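Side-chain contacts in uncharacterized protein (Pseudomonas syringae pv. tomato, PDB 3K4I), which is of unknown function but has the RraA-like fold of the aldolase/RraA family and forms an assembly of three chains: residues E21-A26 against E188-A193; D30-L35 against G177-P182. All coordinates share one frame; numbering follows the deposited sequence.

Contact 1 (E21-A26 against E188-A193)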
loop_
_atom_site.group_PDB
_atom_site.type_symbol
_atom_site.label_atom_id
_atom_site.label_comp_id
_atom_site.label_asym_id
_atom_site.label_seq_id
_atom_site.Cartn_x
_atom_site.Cartn_y
_atom_site.Cartn_z
ATOM N N GLU C 21 -17.446 8.760 -15.998
ATOM C CA GLU C 21 -16.857 9.829 -15.178
ATOM C C GLU C 21 -17.477 9.905 -13.793
ATOM O O GLU C 21 -16.825 10.344 -12.849
ATOM C CB GLU C 21 -17.061 11.193 -15.845
ATOM C CG GLU C 21 -16.019 11.592 -16.880
ATOM C CD GLU C 21 -16.309 12.950 -17.518
ATOM O OE1 GLU C 21 -16.891 13.849 -16.839
ATOM O OE2 GLU C 21 -15.956 13.118 -18.713
ATOM N N HIS C 22 -18.739 9.510 -13.683
ATOM C CA HIS C 22 -19.483 9.600 -12.424
ATOM C C HIS C 22 -19.872 8.232 -11.877
ATOM O O HIS C 22 -20.779 8.134 -11.035
ATOM C CB HIS C 22 -20.746 10.456 -12.600
ATOM C CG HIS C 22 -20.490 11.772 -13.267
ATOM N ND1 HIS C 22 -20.122 12.901 -12.566
ATOM C CD2 HIS C 22 -20.551 12.139 -14.570
ATOM C CE1 HIS C 22 -19.973 13.909 -13.408
ATOM N NE2 HIS C 22 -20.223 13.472 -14.630
ATOM N N LEU C 23 -19.184 7.182 -12.344
ATOM C CA LEU C 23 -19.440 5.839 -11.860
ATOM C C LEU C 23 -18.215 5.275 -11.163
ATOM O O LEU C 23 -17.101 5.406 -11.658
ATOM C CB LEU C 23 -19.889 4.897 -12.997
ATOM C CG LEU C 23 -21.223 5.205 -13.679
ATOM C CD1 LEU C 23 -21.503 4.262 -14.859
ATOM C CD2 LEU C 23 -22.435 5.232 -12.697
ATOM N N ASP C 24 -18.451 4.640 -10.017
ATOM C CA ASP C 24 -17.417 3.994 -9.212
ATOM C C ASP C 24 -17.242 2.557 -9.690
ATOM O O ASP C 24 -18.185 1.952 -10.241
ATOM C CB ASP C 24 -17.905 3.901 -7.758
ATOM C CG ASP C 24 -18.049 5.253 -7.077
ATOM O OD1 ASP C 24 -18.788 5.322 -6.079
ATOM O OD2 ASP C 24 -17.415 6.240 -7.502
ATOM N N THR C 25 -16.053 2.000 -9.459
ATOM C CA THR C 25 -15.836 0.571 -9.737
ATOM C C THR C 25 -16.867 -0.328 -9.075
ATOM O O THR C 25 -17.237 -1.359 -9.656
ATOM C CB THR C 25 -14.416 0.132 -9.357
ATOM O OG1 THR C 25 -14.120 0.584 -8.036
ATOM C CG2 THR C 25 -13.396 0.736 -10.357
ATOM N N ALA C 26 -17.321 0.023 -7.868
ATOM C CA ALA C 26 -18.347 -0.783 -7.191
ATOM C C ALA C 26 -19.659 -0.868 -7.977
ATOM O O ALA C 26 -20.244 -1.948 -8.091
ATOM C CB ALA C 26 -18.586 -0.298 -5.753
ATOM N N GLU C 188 -24.973 -1.631 -21.701
ATOM C CA GLU C 188 -25.914 -2.208 -20.757
ATOM C C GLU C 188 -25.365 -2.148 -19.319
ATOM O O GLU C 188 -26.106 -1.870 -18.389
ATOM C CB GLU C 188 -26.243 -3.656 -21.152
ATOM C CG GLU C 188 -27.172 -4.410 -20.182
ATOM C CD GLU C 188 -28.603 -3.868 -20.137
ATOM O OE1 GLU C 188 -29.064 -3.198 -21.111
ATOM O OE2 GLU C 188 -29.285 -4.106 -19.116
ATOM N N VAL C 189 -24.071 -2.421 -19.135
ATOM C CA VAL C 189 -23.465 -2.376 -17.798
ATOM C C VAL C 189 -23.478 -0.946 -17.234
ATOM O O VAL C 189 -23.780 -0.726 -16.064
ATOM C CB VAL C 189 -22.051 -2.984 -17.812
ATOM C CG1 VAL C 189 -21.320 -2.676 -16.522
ATOM C CG2 VAL C 189 -22.170 -4.491 -18.069
ATOM N N VAL C 190 -23.204 0.022 -18.091
ATOM C CA VAL C 190 -23.180 1.406 -17.657
ATOM C C VAL C 190 -24.587 1.870 -17.237
ATOM O O VAL C 190 -24.739 2.530 -16.209
ATOM C CB VAL C 190 -22.552 2.329 -18.736
ATOM C CG1 VAL C 190 -22.828 3.814 -18.430
ATOM C CG2 VAL C 190 -21.053 2.065 -18.804
ATOM N N LEU C 191 -25.599 1.491 -18.010
ATOM C CA LEU C 191 -26.992 1.729 -17.650
ATOM C C LEU C 191 -27.357 1.097 -16.293
ATOM O O LEU C 191 -27.953 1.756 -15.425
ATOM C CB LEU C 191 -27.929 1.204 -18.755
ATOM C CG LEU C 191 -29.439 1.408 -18.624
ATOM C CD1 LEU C 191 -29.791 2.888 -18.814
ATOM C CD2 LEU C 191 -30.172 0.569 -19.663
ATOM N N ARG C 192 -26.962 -0.162 -16.088
ATOM C CA ARG C 192 -27.258 -0.813 -14.822
ATOM C C ARG C 192 -26.508 -0.170 -13.640
ATOM O O ARG C 192 -27.085 -0.003 -12.555
ATOM C CB ARG C 192 -26.953 -2.324 -14.905
ATOM C CG ARG C 192 -28.003 -3.062 -15.726
ATOM C CD ARG C 192 -27.611 -4.502 -15.965
ATOM N NE ARG C 192 -28.623 -5.190 -16.769
ATOM C CZ ARG C 192 -29.214 -6.331 -16.426
ATOM N NH1 ARG C 192 -28.873 -6.958 -15.304
ATOM N NH2 ARG C 192 -30.136 -6.856 -17.229
ATOM N N ALA C 193 -25.255 0.232 -13.871
ATOM C CA ALA C 193 -24.429 0.835 -12.837
ATOM C C ALA C 193 -25.033 2.157 -12.388
ATOM O O ALA C 193 -25.032 2.481 -11.215
ATOM C CB ALA C 193 -22.979 1.051 -13.328
#

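Contact 2 (D30-L35 against G177-P182)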
loop_
_atom_site.group_PDB
_atom_site.type_symbol
_atom_site.label_atom_id
_atom_site.label_comp_id
_atom_site.label_asym_id
_atom_site.label_seq_id
_atom_site.Cartn_x
_atom_site.Cartn_y
_atom_site.Cartn_z
ATOM N N ASP C 30 -21.148 -4.325 -9.503
ATOM C CA ASP C 30 -22.510 -4.813 -9.150
ATOM C C ASP C 30 -23.358 -5.019 -10.417
ATOM O O ASP C 30 -24.103 -5.997 -10.531
ATOM C CB ASP C 30 -23.202 -3.834 -8.180
ATOM C CG ASP C 30 -22.542 -3.795 -6.804
ATOM O OD1 ASP C 30 -21.576 -4.554 -6.553
ATOM O OD2 ASP C 30 -22.963 -2.950 -5.962
ATOM N N ALA C 31 -23.185 -4.141 -11.405
ATOM C CA ALA C 31 -23.894 -4.271 -12.684
ATOM C C ALA C 31 -23.449 -5.525 -13.440
ATOM O O ALA C 31 -24.266 -6.286 -13.963
ATOM C CB ALA C 31 -23.665 -3.026 -13.544
ATOM N N LEU C 32 -22.144 -5.713 -13.517
ATOM C CA LEU C 32 -21.607 -6.929 -14.118
ATOM C C LEU C 32 -22.140 -8.170 -13.408
ATOM O O LEU C 32 -22.552 -9.114 -14.069
ATOM C CB LEU C 32 -20.102 -6.925 -14.095
ATOM C CG LEU C 32 -19.480 -6.031 -15.163
ATOM C CD1 LEU C 32 -18.003 -5.822 -14.754
ATOM C CD2 LEU C 32 -19.560 -6.670 -16.556
ATOM N N ASP C 33 -22.155 -8.137 -12.075
ATOM C CA ASP C 33 -22.595 -9.298 -11.298
ATOM C C ASP C 33 -24.031 -9.652 -11.664
ATOM O O ASP C 33 -24.398 -10.824 -11.704
ATOM C CB ASP C 33 -22.551 -9.004 -9.791
ATOM C CG ASP C 33 -21.164 -9.080 -9.207
ATOM O OD1 ASP C 33 -20.204 -9.422 -9.937
ATOM O OD2 ASP C 33 -21.052 -8.785 -7.994
ATOM N N SER C 34 -24.859 -8.628 -11.914
ATOM C CA SER C 34 -26.255 -8.838 -12.319
ATOM C C SER C 34 -26.381 -9.476 -13.688
ATOM O O SER C 34 -27.463 -9.946 -14.070
ATOM C CB SER C 34 -27.080 -7.524 -12.245
ATOM O OG SER C 34 -26.770 -6.656 -13.307
ATOM N N LEU C 35 -25.271 -9.499 -14.425
ATOM C CA LEU C 35 -25.197 -10.161 -15.721
ATOM C C LEU C 35 -24.415 -11.488 -15.626
ATOM O O LEU C 35 -24.239 -12.178 -16.624
ATOM C CB LEU C 35 -24.650 -9.208 -16.805
ATOM C CG LEU C 35 -25.539 -7.957 -17.081
ATOM C CD1 LEU C 35 -24.780 -6.867 -17.836
ATOM C CD2 LEU C 35 -26.830 -8.322 -17.801
ATOM N N GLY C 177 -9.563 -0.287 -7.020
ATOM C CA GLY C 177 -8.979 -1.205 -7.993
ATOM C C GLY C 177 -9.513 -1.058 -9.406
ATOM O O GLY C 177 -10.064 0.017 -9.786
ATOM N N CYS C 178 -9.396 -2.128 -10.175
ATOM C CA CYS C 178 -9.731 -2.096 -11.618
ATOM C C CYS C 178 -10.828 -3.117 -11.978
ATOM O O CYS C 178 -10.807 -4.280 -11.540
ATOM C CB CYS C 178 -8.505 -2.392 -12.457
ATOM S SG CYS C 178 -6.974 -1.521 -11.919
ATOM N N VAL C 179 -11.744 -2.685 -12.833
ATOM C CA VAL C 179 -12.857 -3.523 -13.331
ATOM C C VAL C 179 -12.807 -3.604 -14.862
ATOM O O VAL C 179 -12.559 -2.582 -15.543
ATOM C CB VAL C 179 -14.232 -2.956 -12.911
ATOM C CG1 VAL C 179 -15.376 -3.780 -13.466
ATOM C CG2 VAL C 179 -14.355 -2.869 -11.405
ATOM N N VAL C 180 -13.001 -4.813 -15.397
ATOM C CA VAL C 180 -13.032 -5.055 -16.858
ATOM C C VAL C 180 -14.485 -5.260 -17.271
ATOM O O VAL C 180 -15.180 -6.157 -16.755
ATOM C CB VAL C 180 -12.270 -6.349 -17.278
ATOM C CG1 VAL C 180 -12.331 -6.549 -18.806
ATOM C CG2 VAL C 180 -10.820 -6.325 -16.737
ATOM N N VAL C 181 -14.964 -4.418 -18.184
ATOM C CA VAL C 181 -16.316 -4.530 -18.684
ATOM C C VAL C 181 -16.254 -5.009 -20.134
ATOM O O VAL C 181 -15.731 -4.292 -21.000
ATOM C CB VAL C 181 -17.057 -3.144 -18.623
ATOM C CG1 VAL C 181 -18.472 -3.228 -19.237
ATOM C CG2 VAL C 181 -17.122 -2.610 -17.196
ATOM N N PRO C 182 -16.821 -6.198 -20.434
ATOM C CA PRO C 182 -16.757 -6.651 -21.826
ATOM C C PRO C 182 -17.397 -5.647 -22.791
ATOM O O PRO C 182 -18.467 -5.100 -22.507
ATOM C CB PRO C 182 -17.571 -7.950 -21.825
ATOM C CG PRO C 182 -17.392 -8.488 -20.364
ATOM C CD PRO C 182 -17.488 -7.182 -19.556
#

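Contact 1 (E21-A26 against E188-A193)
L23 lays its side chain against one side of helix 186-207, meeting V190 and A193, which stand one turn apart in that helix. In this RraA-like fold the contact joins the link between helices 14-19 and 25-33 to the long helix near the C-terminal end of the chain. Both methyls of L23 are used. CD1 of L23 sits between the two, 3.8 Å from CG1 of V190 and 3.9 Å from CB of A193. CD2 of L23 turns to the backbone, 4.0 Å from the carbonyl carbon of A193. The branch is carried there by a CG that stands anti to the carbonyl carbon (chi1 -65°), on a CB bond aimed at the helix. V190 comes in at a slant, offering CG1 while its CB bond points along the flank. All three residues are buried, and the contact between them is purely apolar. Further out, V190 also packs on V16 and E19 of helix 14-19, and A193 on L28 of helix 25-33, so the helix residues that L23 touches also pack on helices 14-19 and 25-33. Polar bonds fix the residues that follow L23: the N-H of D24, at the N-cap position of helix 25-33, bonds to OE2 of E197, one turn beyond A193, and the side-chain OG1 of T25 to OD1 of D174. D24, T25 and A26 also touch a second subunit, D124 and M142 being their neighbours there. Elsewhere on the long helix, E188 and R192 form an i to i+4 salt bridge: NE of R192 lies 2.7 Å from OE2 of E188, in the guanidinium plane, at an almost straight N-H...O angle of 178°, and the carboxylate oxygen uses its anti lone pair.

Contact 2 (D30-L35 against G177-P182)
L32 meets the end of strand 177-181 and the proline that follows it, and all the surface that 30-35 buries here belongs to it. Its CB bond points at the strand. CG stands anti to the carbonyl carbon (chi1 -77°), which carries the branch over the strand, and the next torsion (chi2 164°) sends the methyls to different residues. CD1 of L32 comes tip to tip with V179, at 3.6 Å from its CG1. The same methyl of L32 is 3.5 Å from the carbonyl O of V180, a van der Waals contact with the backbone, and 4.1 Å from CG2 of V181. CD2 of L32 goes to the ring of P182, whose CD is 3.7 Å away; here leucine and ring pass each other at an angle. P182 has the largest buried area on its own segment, followed by V179. CD1 lies against V179 and V181, CD2 against P182. V179 presents CG1, the methyl anti to its backbone N. Around this packing, V189 of helix 186-207 and I37 also touch L32, and M142 of a second subunit packs on V179. The strand itself is fixed by backbone bonds from V179 to V172 and from V181 to L170 on one edge, and from C178 to L41 and V180 to G39 on the other. Just past L32, OG of S34 donates to the carbonyl O of A31 at 2.6 Å, tilted 20° from the carbonyl plane. Two acids on the helix face the neighbouring subunit, where D30 pairs with R123 and D33 with R148. A helix packed by a leucine on an antiparallel hairpin, strands 170-174 and 177-181, at a subunit boundary is the setting of this contact in the RraA-like fold.

Both contacts are buried and made mainly by apolar side chains, with P182 of contact 2 partly exposed. In both, one segment lies on or beside helix 25-33: contact 1 is made by L23 in the link before it, contact 2 by L32 within it. Their other partners, helix 186-207 and strand 177-181, follow each other in the chain, and contact 2 is nested inside the loop closed by contact 1. Contact 1 is packing against a helix, contact 2 packing against a sheet. The polar chemistry lies at the margins and joins them: NH1 of R192 is 2.9 Å from OG of S34, a probable hydrogen bond. The second subunit touches both, through packing at contact 1 and with added salt bridges at contact 2.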